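Local coordinates for type I modular polyketide synthase (Streptomyces albus subsp. albus, PDB 6IYT), which contains an acyltransferase domain that probably selects an ethylmalonyl-CoA extender unit and passes it to one module of the salinomycin assembly line, at residues A151-A156 / M192-A197; S167-A172 / Q185-T190; D207-H212 / A221-L226; G419-Q424 / R429-S434. One frame throughout, in Å; residues are numbered along the deposited sequence.

Contact 1: residues A151-A156 / M192-A197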
loop_
_atom_site.group_PDB
_atom_site.type_symbol
_atom_site.label_atom_id
_atom_site.label_comp_id
_atom_site.label_asym_id
_atom_site.label_seq_id
_atom_site.Cartn_x
_atom_site.Cartn_y
_atom_site.Cartn_z
ATOM N N ALA A 151 -14.207 4.810 9.088
ATOM C CA ALA A 151 -14.973 5.079 10.308
ATOM C C ALA A 151 -14.886 3.936 11.295
ATOM O O ALA A 151 -14.696 4.176 12.503
ATOM C CB ALA A 151 -16.428 5.371 9.970
ATOM N N GLU A 152 -14.987 2.698 10.803
ATOM C CA GLU A 152 -14.884 1.507 11.674
ATOM C C GLU A 152 -13.533 1.470 12.350
ATOM O O GLU A 152 -13.425 1.169 13.536
ATOM C CB GLU A 152 -15.068 0.204 10.875
ATOM C CG GLU A 152 -16.389 0.090 10.126
ATOM C CD GLU A 152 -16.538 -1.245 9.368
ATOM O OE1 GLU A 152 -15.510 -1.960 9.183
ATOM O OE2 GLU A 152 -17.703 -1.623 9.051
ATOM N N VAL A 153 -12.481 1.642 11.559
ATOM C CA VAL A 153 -11.143 1.492 12.074
ATOM C C VAL A 153 -10.754 2.665 13.015
ATOM O O VAL A 153 -10.220 2.451 14.089
ATOM C CB VAL A 153 -10.143 1.411 10.939
ATOM C CG1 VAL A 153 -8.736 1.297 11.507
ATOM C CG2 VAL A 153 -10.465 0.220 10.039
ATOM N N ALA A 154 -11.162 3.867 12.646
ATOM C CA ALA A 154 -10.981 5.055 13.490
ATOM C C ALA A 154 -11.631 4.905 14.844
ATOM O O ALA A 154 -11.057 5.316 15.851
ATOM C CB ALA A 154 -11.500 6.293 12.801
ATOM N N SER A 155 -12.785 4.258 14.886
ATOM C CA SER A 155 -13.480 4.045 16.152
ATOM C C SER A 155 -12.674 3.182 17.050
ATOM O O SER A 155 -12.653 3.399 18.240
ATOM C CB SER A 155 -14.848 3.418 15.944
ATOM O OG SER A 155 -15.718 4.359 15.348
ATOM N N ALA A 156 -12.021 2.182 16.470
ATOM C CA ALA A 156 -11.157 1.315 17.221
ATOM C C ALA A 156 -9.965 2.062 17.774
ATOM O O ALA A 156 -9.615 1.892 18.948
ATOM C CB ALA A 156 -10.716 0.127 16.372
ATOM N N MET A 192 -4.189 2.417 5.924
ATOM C CA MET A 192 -3.744 1.170 5.211
ATOM C C MET A 192 -4.819 0.080 5.288
ATOM O O MET A 192 -5.135 -0.590 4.294
ATOM C CB MET A 192 -2.446 0.657 5.812
ATOM C CG MET A 192 -1.227 1.386 5.324
ATOM S SD MET A 192 0.320 0.580 5.830
ATOM C CE MET A 192 0.211 0.650 7.586
ATOM N N VAL A 193 -5.434 -0.049 6.435
ATOM C CA VAL A 193 -6.490 -1.007 6.571
ATOM C C VAL A 193 -7.668 -0.615 5.690
ATOM O O VAL A 193 -8.315 -1.476 5.087
ATOM C CB VAL A 193 -6.943 -1.129 8.047
ATOM C CG1 VAL A 193 -8.186 -2.002 8.141
ATOM C CG2 VAL A 193 -5.816 -1.693 8.920
ATOM N N SER A 194 -7.993 0.679 5.640
ATOM C CA SER A 194 -9.176 1.115 4.895
ATOM C C SER A 194 -8.968 1.049 3.394
ATOM O O SER A 194 -9.920 0.825 2.633
ATOM C CB SER A 194 -9.572 2.538 5.281
ATOM O OG SER A 194 -9.803 2.626 6.670
ATOM N N LEU A 195 -7.730 1.238 2.954
ATOM C CA LEU A 195 -7.412 1.109 1.537
ATOM C C LEU A 195 -7.570 -0.321 1.049
ATOM O O LEU A 195 -8.014 -0.551 -0.070
ATOM C CB LEU A 195 -6.015 1.634 1.218
ATOM C CG LEU A 195 -5.767 3.121 1.279
ATOM C CD1 LEU A 195 -4.290 3.397 1.054
ATOM C CD2 LEU A 195 -6.585 3.897 0.269
ATOM N N ALA A 196 -7.397 -1.289 1.934
ATOM C CA ALA A 196 -7.612 -2.695 1.524
ATOM C C ALA A 196 -9.111 -2.944 1.169
ATOM O O ALA A 196 -9.429 -3.691 0.225
ATOM C CB ALA A 196 -7.158 -3.624 2.600
ATOM N N ALA A 197 -10.016 -2.189 1.793
ATOM C CA ALA A 197 -11.422 -2.313 1.494
ATOM C C ALA A 197 -11.799 -1.760 0.118
ATOM O O ALA A 197 -12.771 -2.192 -0.462
ATOM C CB ALA A 197 -12.264 -1.648 2.573
#
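Val153 and Val193 meet methyl to methyl where helix 144-158 packs on helix 181-200, within the larger, α/β-hydrolase-like part of the acyltransferase fold. CG2 of Val153 lies 3.7 Å from CG1 of Val193, and the two side chains slant across one another instead of running alongside. In Val193 the touching methyl, CG1, stands opposite the backbone N (chi1 172°), whereas the Val153 methyl that makes the touch is the one beside the backbone N. The same Val153 CG2 also rests 4.2 Å from Ser194 OG. The serine hydroxyl bonds within its own helix, to the carbonyl O of Thr190, leaving its approach to the methyl a van der Waals one.

Farther out, more residues pack around these three. Val153 also leans on Phe189 and Thr190, Ser194 on Phe146 and Phe150, and Val193 on Ala218 and Ala221 of helix 215-223. On the solvent side of helix 144-158, Glu152 forms a salt bridge with Arg149, whose side chain also touches Val193. One turn is reinforced there as well: Ala151 O accepts from Ser155 N at 3.1 Å and from Ser155 OG at 3.0 Å, the two donors arriving from opposite faces of its carbonyl plane.

Contact 2: residues S167-A172 / Q185-T190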
loop_
_atom_site.group_PDB
_atom_site.type_symbol
_atom_site.label_atom_id
_atom_site.label_comp_id
_atom_site.label_asym_id
_atom_site.label_seq_id
_atom_site.Cartn_x
_atom_site.Cartn_y
_atom_site.Cartn_z
ATOM N N SER A 167 -10.512 14.053 12.001
ATOM C CA SER A 167 -10.172 15.487 12.165
ATOM C C SER A 167 -8.681 15.713 11.904
ATOM O O SER A 167 -8.280 16.727 11.355
ATOM C CB SER A 167 -10.533 15.994 13.558
ATOM O OG SER A 167 -11.923 15.922 13.779
ATOM N N VAL A 168 -7.857 14.818 12.416
ATOM C CA VAL A 168 -6.435 14.929 12.233
ATOM C C VAL A 168 -6.074 14.795 10.758
ATOM O O VAL A 168 -5.298 15.607 10.199
ATOM C CB VAL A 168 -5.676 13.878 13.094
ATOM C CG1 VAL A 168 -4.261 13.702 12.598
ATOM C CG2 VAL A 168 -5.649 14.322 14.538
ATOM N N VAL A 169 -6.694 13.821 10.099
ATOM C CA VAL A 169 -6.495 13.614 8.688
ATOM C C VAL A 169 -6.920 14.828 7.865
ATOM O O VAL A 169 -6.213 15.232 6.921
ATOM C CB VAL A 169 -7.250 12.358 8.223
ATOM C CG1 VAL A 169 -7.497 12.381 6.732
ATOM C CG2 VAL A 169 -6.462 11.123 8.625
ATOM N N ARG A 170 -8.003 15.481 8.288
ATOM C CA ARG A 170 -8.497 16.683 7.584
ATOM C C ARG A 170 -7.774 17.980 8.037
ATOM O O ARG A 170 -7.984 19.053 7.460
ATOM C CB ARG A 170 -9.998 16.830 7.795
ATOM C CG ARG A 170 -10.823 15.717 7.165
ATOM C CD ARG A 170 -12.301 15.991 7.296
ATOM N NE ARG A 170 -13.113 14.951 6.675
ATOM C CZ ARG A 170 -13.436 14.905 5.391
ATOM N NH1 ARG A 170 -14.187 13.906 4.935
ATOM N NH2 ARG A 170 -12.980 15.813 4.548
ATOM N N GLY A 171 -6.873 17.863 9.004
ATOM C CA GLY A 171 -6.139 19.019 9.521
ATOM C C GLY A 171 -7.042 20.055 10.141
ATOM O O GLY A 171 -6.857 21.271 9.913
ATOM N N ALA A 172 -8.074 19.603 10.829
ATOM C CA ALA A 172 -8.996 20.502 11.480
ATOM C C ALA A 172 -8.236 21.373 12.495
ATOM O O ALA A 172 -7.187 20.988 13.006
ATOM C CB ALA A 172 -10.098 19.722 12.164
ATOM N N GLN A 185 1.425 7.025 13.363
ATOM C CA GLN A 185 1.306 5.567 13.219
ATOM C C GLN A 185 -0.170 5.113 13.275
ATOM O O GLN A 185 -0.594 4.338 12.458
ATOM C CB GLN A 185 2.165 4.823 14.214
ATOM C CG GLN A 185 3.648 5.048 14.003
ATOM C CD GLN A 185 4.523 3.994 14.680
ATOM O OE1 GLN A 185 4.027 3.008 15.225
ATOM N NE2 GLN A 185 5.829 4.161 14.564
ATOM N N PRO A 186 -0.962 5.648 14.218
ATOM C CA PRO A 186 -2.340 5.174 14.195
ATOM C C PRO A 186 -3.137 5.683 13.007
ATOM O O PRO A 186 -4.042 4.965 12.499
ATOM C CB PRO A 186 -2.924 5.717 15.538
ATOM C CG PRO A 186 -1.724 5.879 16.423
ATOM C CD PRO A 186 -0.660 6.388 15.457
ATOM N N VAL A 187 -2.763 6.850 12.479
ATOM C CA VAL A 187 -3.412 7.361 11.260
ATOM C C VAL A 187 -3.025 6.501 10.025
ATOM O O VAL A 187 -3.886 6.067 9.290
ATOM C CB VAL A 187 -3.063 8.812 11.012
ATOM C CG1 VAL A 187 -3.418 9.194 9.599
ATOM C CG2 VAL A 187 -3.786 9.691 12.007
ATOM N N LEU A 188 -1.737 6.168 9.901
ATOM C CA LEU A 188 -1.271 5.246 8.851
ATOM C C LEU A 188 -1.963 3.896 8.903
ATOM O O LEU A 188 -2.298 3.340 7.875
ATOM C CB LEU A 188 0.234 5.049 8.955
ATOM C CG LEU A 188 1.189 5.703 7.960
ATOM C CD1 LEU A 188 0.631 6.885 7.223
ATOM C CD2 LEU A 188 2.543 6.010 8.596
ATOM N N PHE A 189 -2.074 3.332 10.113
ATOM C CA PHE A 189 -2.802 2.116 10.343
ATOM C C PHE A 189 -4.238 2.212 9.791
ATOM O O PHE A 189 -4.668 1.359 9.040
ATOM C CB PHE A 189 -2.843 1.819 11.835
ATOM C CG PHE A 189 -3.815 0.753 12.216
ATOM C CD1 PHE A 189 -3.454 -0.582 12.147
ATOM C CD2 PHE A 189 -4.989 1.076 12.816
ATOM C CE1 PHE A 189 -4.322 -1.588 12.549
ATOM C CE2 PHE A 189 -5.857 0.097 13.248
ATOM C CZ PHE A 189 -5.515 -1.251 13.117
ATOM N N THR A 190 -4.920 3.308 10.094
ATOM C CA THR A 190 -6.309 3.466 9.689
ATOM C C THR A 190 -6.393 3.574 8.191
ATOM O O THR A 190 -7.202 2.899 7.573
ATOM C CB THR A 190 -6.972 4.701 10.343
ATOM O OG1 THR A 190 -6.400 5.899 9.812
ATOM C CG2 THR A 190 -6.771 4.655 11.776
#
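Val187 meets two valines at once, one with each methyl, and the direct contact is wholly apolar. Its CG1 sits 3.7 Å from CG2 of Val169, while its CG2 lies 4.1 Å from CG1 of Val168. The fork is aimed by chi1 165°, which sets CG1 across from the backbone N and CG2 across from the carbonyl carbon, so that the branches diverge toward consecutive residues of the facing helix. Further hydrophobic groups complete the layer: Leu178 touches both Val168 and Val187, Trp163 lies on Val168, and Val137, Leu140 and Phe150 touch Val169.

Hydrogen bonds act within each segment. In 185-190, Phe189 N bonds to Gln185 O at 2.9 Å; a bond from Thr190 OG1 to Val187 O is also modelled, but the placing of that threonine side chain is doubtful. The helix is kinked at Pro186, whose N cannot bond back to the preceding turn.

Charged groups stay on the outer side, where Arg170 forms salt bridges with Glu166 and Asp141.

After Val168 and Val169 the chain turns out of the helix. Ala172 N reaches back to Ser167 O at 2.9 Å and Gly171 N to Val168 O at 3.0 Å, with Gly171 at positive phi: a Schellman motif on a small helix that packs on the long helix 181-200.

Contact 3: residues D207-H212 / A221-L226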
loop_
_atom_site.group_PDB
_atom_site.type_symbol
_atom_site.label_atom_id
_atom_site.label_comp_id
_atom_site.label_asym_id
_atom_site.label_seq_id
_atom_site.Cartn_x
_atom_site.Cartn_y
_atom_site.Cartn_z
ATOM N N ASP A 207 -4.713 -13.427 -0.637
ATOM C CA ASP A 207 -4.549 -14.839 -0.274
ATOM C C ASP A 207 -3.571 -14.972 0.888
ATOM O O ASP A 207 -3.484 -16.045 1.547
ATOM C CB ASP A 207 -4.026 -15.649 -1.483
ATOM C CG ASP A 207 -4.979 -15.599 -2.687
ATOM O OD1 ASP A 207 -6.179 -15.868 -2.482
ATOM O OD2 ASP A 207 -4.538 -15.243 -3.820
ATOM N N ALA A 208 -2.806 -13.921 1.109
ATOM C CA ALA A 208 -1.881 -13.819 2.228
ATOM C C ALA A 208 -1.631 -12.339 2.483
ATOM O O ALA A 208 -1.867 -11.514 1.595
ATOM C CB ALA A 208 -0.588 -14.504 1.915
ATOM N N VAL A 209 -1.011 -12.027 3.614
ATOM C CA VAL A 209 -0.618 -10.645 3.910
ATOM C C VAL A 209 0.821 -10.598 4.394
ATOM O O VAL A 209 1.339 -11.599 4.865
ATOM C CB VAL A 209 -1.498 -10.001 4.979
ATOM C CG1 VAL A 209 -2.951 -9.924 4.528
ATOM C CG2 VAL A 209 -1.369 -10.755 6.303
ATOM N N VAL A 210 1.498 -9.476 4.108
ATOM C CA VAL A 210 2.867 -9.228 4.600
ATOM C C VAL A 210 2.974 -7.786 5.007
ATOM O O VAL A 210 2.492 -6.885 4.303
ATOM C CB VAL A 210 3.937 -9.512 3.548
ATOM C CG1 VAL A 210 5.319 -9.416 4.158
ATOM C CG2 VAL A 210 3.739 -10.868 2.938
ATOM N N GLY A 211 3.552 -7.559 6.164
ATOM C CA GLY A 211 3.742 -6.212 6.672
ATOM C C GLY A 211 5.218 -5.895 6.905
ATOM O O GLY A 211 6.058 -6.804 7.100
ATOM N N HIS A 212 5.509 -4.619 7.023
ATOM C CA HIS A 212 6.876 -4.142 7.254
ATOM C C HIS A 212 6.867 -3.293 8.535
ATOM O O HIS A 212 6.107 -2.324 8.627
ATOM C CB HIS A 212 7.315 -3.305 6.060
ATOM C CG HIS A 212 8.747 -2.941 6.073
ATOM N ND1 HIS A 212 9.635 -3.366 5.097
ATOM C CD2 HIS A 212 9.476 -2.247 6.969
ATOM C CE1 HIS A 212 10.825 -2.830 5.335
ATOM N NE2 HIS A 212 10.744 -2.125 6.447
ATOM N N ALA A 221 -4.615 -6.923 11.272
ATOM C CA ALA A 221 -5.986 -6.467 11.323
ATOM C C ALA A 221 -6.738 -6.935 10.061
ATOM O O ALA A 221 -7.889 -7.373 10.129
ATOM C CB ALA A 221 -6.039 -4.965 11.461
ATOM N N VAL A 222 -6.086 -6.858 8.924
ATOM C CA VAL A 222 -6.720 -7.280 7.674
ATOM C C VAL A 222 -6.912 -8.814 7.604
ATOM O O VAL A 222 -7.969 -9.312 7.150
ATOM C CB VAL A 222 -5.946 -6.727 6.457
ATOM C CG1 VAL A 222 -6.415 -7.364 5.160
ATOM C CG2 VAL A 222 -6.090 -5.209 6.402
ATOM N N SER A 223 -5.932 -9.567 8.062
ATOM C CA SER A 223 -6.044 -11.021 8.045
ATOM C C SER A 223 -7.020 -11.533 9.129
ATOM O O SER A 223 -7.324 -12.724 9.172
ATOM C CB SER A 223 -4.686 -11.680 8.217
ATOM O OG SER A 223 -4.248 -11.620 9.564
ATOM N N GLY A 224 -7.324 -10.693 10.113
ATOM C CA GLY A 224 -8.131 -11.141 11.255
ATOM C C GLY A 224 -7.336 -11.835 12.366
ATOM O O GLY A 224 -7.937 -12.370 13.332
ATOM N N ALA A 225 -6.006 -11.756 12.299
ATOM C CA ALA A 225 -5.173 -12.352 13.307
ATOM C C ALA A 225 -5.319 -11.569 14.629
ATOM O O ALA A 225 -5.174 -12.135 15.720
ATOM C CB ALA A 225 -3.725 -12.372 12.862
ATOM N N LEU A 226 -5.528 -10.263 14.523
ATOM C CA LEU A 226 -5.914 -9.478 15.684
ATOM C C LEU A 226 -7.276 -8.902 15.436
ATOM O O LEU A 226 -7.573 -8.494 14.334
ATOM C CB LEU A 226 -4.934 -8.339 15.921
ATOM C CG LEU A 226 -3.516 -8.703 16.393
ATOM C CD1 LEU A 226 -2.670 -7.447 16.445
ATOM C CD2 LEU A 226 -3.576 -9.385 17.739
#
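Chi1 of -62° at Val209 pushes CG2 into the crowded position between backbone N and carbonyl carbon, and from there it meets CB of Ser223 at 3.9 Å. The other branch, CG1, stands opposite the carbonyl carbon and makes a looser approach of 4.4 Å to Val222 CG1. Two neighbouring residues at the end of helix 215-223 thus share one strand valine.

Ser223 turns only its CB to the strand. Its OG, at chi1 76°, is occupied with the chain reversal, accepting from Ala225 N at 3.3 Å in an ST turn; the bond is bent, at 142°. Gly224, between them, leaves the helix with positive phi. The hydroxyl also makes weak bonds back to the carbonyls of Ala219 and Ala220.

Strand 208-211 and helix 215-223 are joined by a turn that begins at Gly211 and fits the GxSxG nucleophile elbow expected of this family, so the contact packs the helix back onto the strand that leads into the probable active site. Strand 208-211 lies beside strand 120-125 in the parallel sheet, whose Phe125 touches Val209 and Val222; its other side pairs through the backbone of Val209 with Pro346 and Tyr348.

Contact 4: residues G419-Q424 / R429-S434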
loop_
_atom_site.group_PDB
_atom_site.type_symbol
_atom_site.label_atom_id
_atom_site.label_comp_id
_atom_site.label_asym_id
_atom_site.label_seq_id
_atom_site.Cartn_x
_atom_site.Cartn_y
_atom_site.Cartn_z
ATOM N N GLY A 419 0.902 -0.253 -6.386
ATOM C CA GLY A 419 0.478 0.621 -5.282
ATOM C C GLY A 419 -1.006 0.983 -5.349
ATOM O O GLY A 419 -1.711 0.581 -6.275
ATOM N N THR A 420 -1.463 1.741 -4.353
ATOM C CA THR A 420 -2.822 2.179 -4.291
ATOM C C THR A 420 -2.864 3.666 -4.555
ATOM O O THR A 420 -3.113 4.063 -5.679
ATOM C CB THR A 420 -3.485 1.824 -2.964
ATOM O OG1 THR A 420 -3.295 0.419 -2.707
ATOM C CG2 THR A 420 -4.959 2.116 -3.019
ATOM N N LEU A 421 -2.546 4.492 -3.559
ATOM C CA LEU A 421 -2.404 5.907 -3.815
ATOM C C LEU A 421 -0.959 6.322 -4.010
ATOM O O LEU A 421 -0.070 5.502 -3.983
ATOM C CB LEU A 421 -3.055 6.731 -2.692
ATOM C CG LEU A 421 -4.480 6.365 -2.286
ATOM C CD1 LEU A 421 -4.988 7.304 -1.177
ATOM C CD2 LEU A 421 -5.403 6.430 -3.486
ATOM N N ARG A 422 -0.764 7.602 -4.335
ATOM C CA ARG A 422 0.549 8.155 -4.486
ATOM C C ARG A 422 0.528 9.572 -3.985
ATOM O O ARG A 422 -0.538 10.173 -3.873
ATOM C CB ARG A 422 0.985 8.090 -5.968
ATOM C CG ARG A 422 2.460 8.294 -6.191
ATOM C CD ARG A 422 2.904 7.722 -7.549
ATOM N NE ARG A 422 2.160 8.340 -8.648
ATOM C CZ ARG A 422 2.317 8.043 -9.931
ATOM N NH1 ARG A 422 3.090 7.027 -10.291
ATOM N NH2 ARG A 422 1.530 8.623 -10.838
ATOM N N ARG A 423 1.708 10.104 -3.622
ATOM C CA ARG A 423 1.782 11.458 -3.088
ATOM C C ARG A 423 1.046 12.470 -4.019
ATOM O O ARG A 423 1.316 12.516 -5.198
ATOM C CB ARG A 423 3.269 11.884 -2.926
ATOM C CG ARG A 423 3.407 13.330 -2.515
ATOM C CD ARG A 423 4.846 13.671 -2.161
ATOM N NE ARG A 423 4.966 15.091 -1.803
ATOM C CZ ARG A 423 6.033 15.627 -1.232
ATOM N NH1 ARG A 423 7.063 14.860 -0.905
ATOM N NH2 ARG A 423 6.074 16.947 -1.006
ATOM N N GLN A 424 0.106 13.235 -3.438
ATOM C CA GLN A 424 -0.730 14.228 -4.130
ATOM C C GLN A 424 -1.666 13.637 -5.185
ATOM O O GLN A 424 -2.208 14.360 -6.018
ATOM C CB GLN A 424 0.130 15.326 -4.729
ATOM C CG GLN A 424 0.676 16.294 -3.688
ATOM C CD GLN A 424 -0.415 16.837 -2.762
ATOM O OE1 GLN A 424 -1.453 17.288 -3.214
ATOM N NE2 GLN A 424 -0.189 16.741 -1.458
ATOM N N ARG A 429 -9.434 9.378 -9.689
ATOM C CA ARG A 429 -8.522 9.097 -10.791
ATOM C C ARG A 429 -7.393 8.149 -10.343
ATOM O O ARG A 429 -7.077 7.174 -11.034
ATOM C CB ARG A 429 -7.945 10.346 -11.415
ATOM C CG ARG A 429 -6.838 10.000 -12.424
ATOM C CD ARG A 429 -6.276 11.219 -13.108
ATOM N NE ARG A 429 -7.186 11.717 -14.107
ATOM C CZ ARG A 429 -7.260 11.224 -15.343
ATOM N NH1 ARG A 429 -8.073 11.770 -16.206
ATOM N NH2 ARG A 429 -6.435 10.241 -15.736
ATOM N N ARG A 430 -6.778 8.438 -9.210
ATOM C CA ARG A 430 -5.713 7.572 -8.703
ATOM C C ARG A 430 -6.173 6.137 -8.444
ATOM O O ARG A 430 -5.489 5.185 -8.823
ATOM C CB ARG A 430 -5.081 8.159 -7.426
ATOM C CG ARG A 430 -3.936 7.335 -6.884
ATOM C CD ARG A 430 -2.782 7.259 -7.835
ATOM N NE ARG A 430 -2.732 5.998 -8.586
ATOM C CZ ARG A 430 -1.792 5.682 -9.470
ATOM N NH1 ARG A 430 -0.928 6.602 -9.896
ATOM N NH2 ARG A 430 -1.783 4.475 -10.023
ATOM N N VAL A 431 -7.319 5.969 -7.812
ATOM C CA VAL A 431 -7.864 4.621 -7.570
ATOM C C VAL A 431 -8.071 3.907 -8.901
ATOM O O VAL A 431 -7.686 2.744 -9.064
ATOM C CB VAL A 431 -9.168 4.672 -6.774
ATOM C CG1 VAL A 431 -9.792 3.293 -6.660
ATOM C CG2 VAL A 431 -8.893 5.254 -5.378
ATOM N N LEU A 432 -8.825 4.532 -9.791
ATOM C CA LEU A 432 -9.097 3.911 -11.091
ATOM C C LEU A 432 -7.824 3.604 -11.859
ATOM O O LEU A 432 -7.772 2.605 -12.613
ATOM C CB LEU A 432 -10.007 4.807 -11.929
ATOM C CG LEU A 432 -11.454 4.973 -11.437
ATOM C CD1 LEU A 432 -12.197 5.945 -12.343
ATOM C CD2 LEU A 432 -12.181 3.648 -11.372
ATOM N N THR A 433 -6.834 4.487 -11.753
ATOM C CA THR A 433 -5.522 4.271 -12.396
ATOM C C THR A 433 -4.775 3.047 -11.832
ATOM O O THR A 433 -4.340 2.190 -12.581
ATOM C CB THR A 433 -4.643 5.535 -12.351
ATOM O OG1 THR A 433 -5.330 6.621 -12.999
ATOM C CG2 THR A 433 -3.340 5.293 -13.072
ATOM N N SER A 434 -4.825 2.863 -10.524
ATOM C CA SER A 434 -4.257 1.690 -9.923
ATOM C C SER A 434 -5.022 0.429 -10.297
ATOM O O SER A 434 -4.417 -0.619 -10.624
ATOM C CB SER A 434 -4.176 1.863 -8.404
ATOM O OG SER A 434 -3.252 2.900 -8.100
#
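Arg430 lays the aliphatic part of its side chain over Leu421, with CG 3.7 Å from Leu421 CA and 3.8 Å from Leu421 CD2; the two side chains run past each other head to tail. Leu421 CD2 also lies alongside Val431 CG2, at 4.1 Å. Beyond CG, the arginine bends twice, at chi2 (63°) and chi3 (-101°), which carries its guanidinium along helix 428-439, one turn on, to Ser434.

The serine hydroxyl is the polar hub. OG donates to Thr420 O at 2.7 Å, in the carbonyl plane and on a lone pair, and accepts from Arg430 NH2 at 2.9 Å, with a weaker bond from Arg430 NE at 3.2 Å. A helix side chain thus holds the backbone of the loop that follows strand 416-418, and the bonds from Arg430 help fix its hydroxyl. Thr420 itself turns its hydroxyl the other way, to Glu393 O and Trp199 NE1.

Farther along the arginine, Arg430 NH1 comes over one face of the Arg422 guanidinium, 3.3 Å from Arg422 NH2. The planes stand 80° apart, and Arg422 NH2 lies at the edge of the Arg430 group. Both are donors and do not bond to each other; Glu425 joins them, its OE1 pairing with Arg430 NH1 and its OE2 with Arg422 NE. Glu437 forms a second salt bridge to Arg430, at NH2. With carboxylates so close, the two arginines probably have their charges balanced, and the loop is fastened by a buried serine bond and a salt-bridge network around the two guanidinium groups.

Starting from the N terminus, helix 144-158 opens contact 1, which closes only when the chain returns on helix 181-200. Contact 2 lies within that span: helix 165-170 packs on an earlier part of the same long helix, so the two contacts nest, share that helix and touch each other. The chain then returns to the parallel sheet, where contact 3 closes the short strand-turn-helix loop 207-226; its Val222 packs on Val193. Much later, contact 4 closes the loop between strand 416-418 and helix 428-439, with Leu421 and Thr420 against Leu195. Helix 181-200 therefore touches all four contacts, and none of their loops cross.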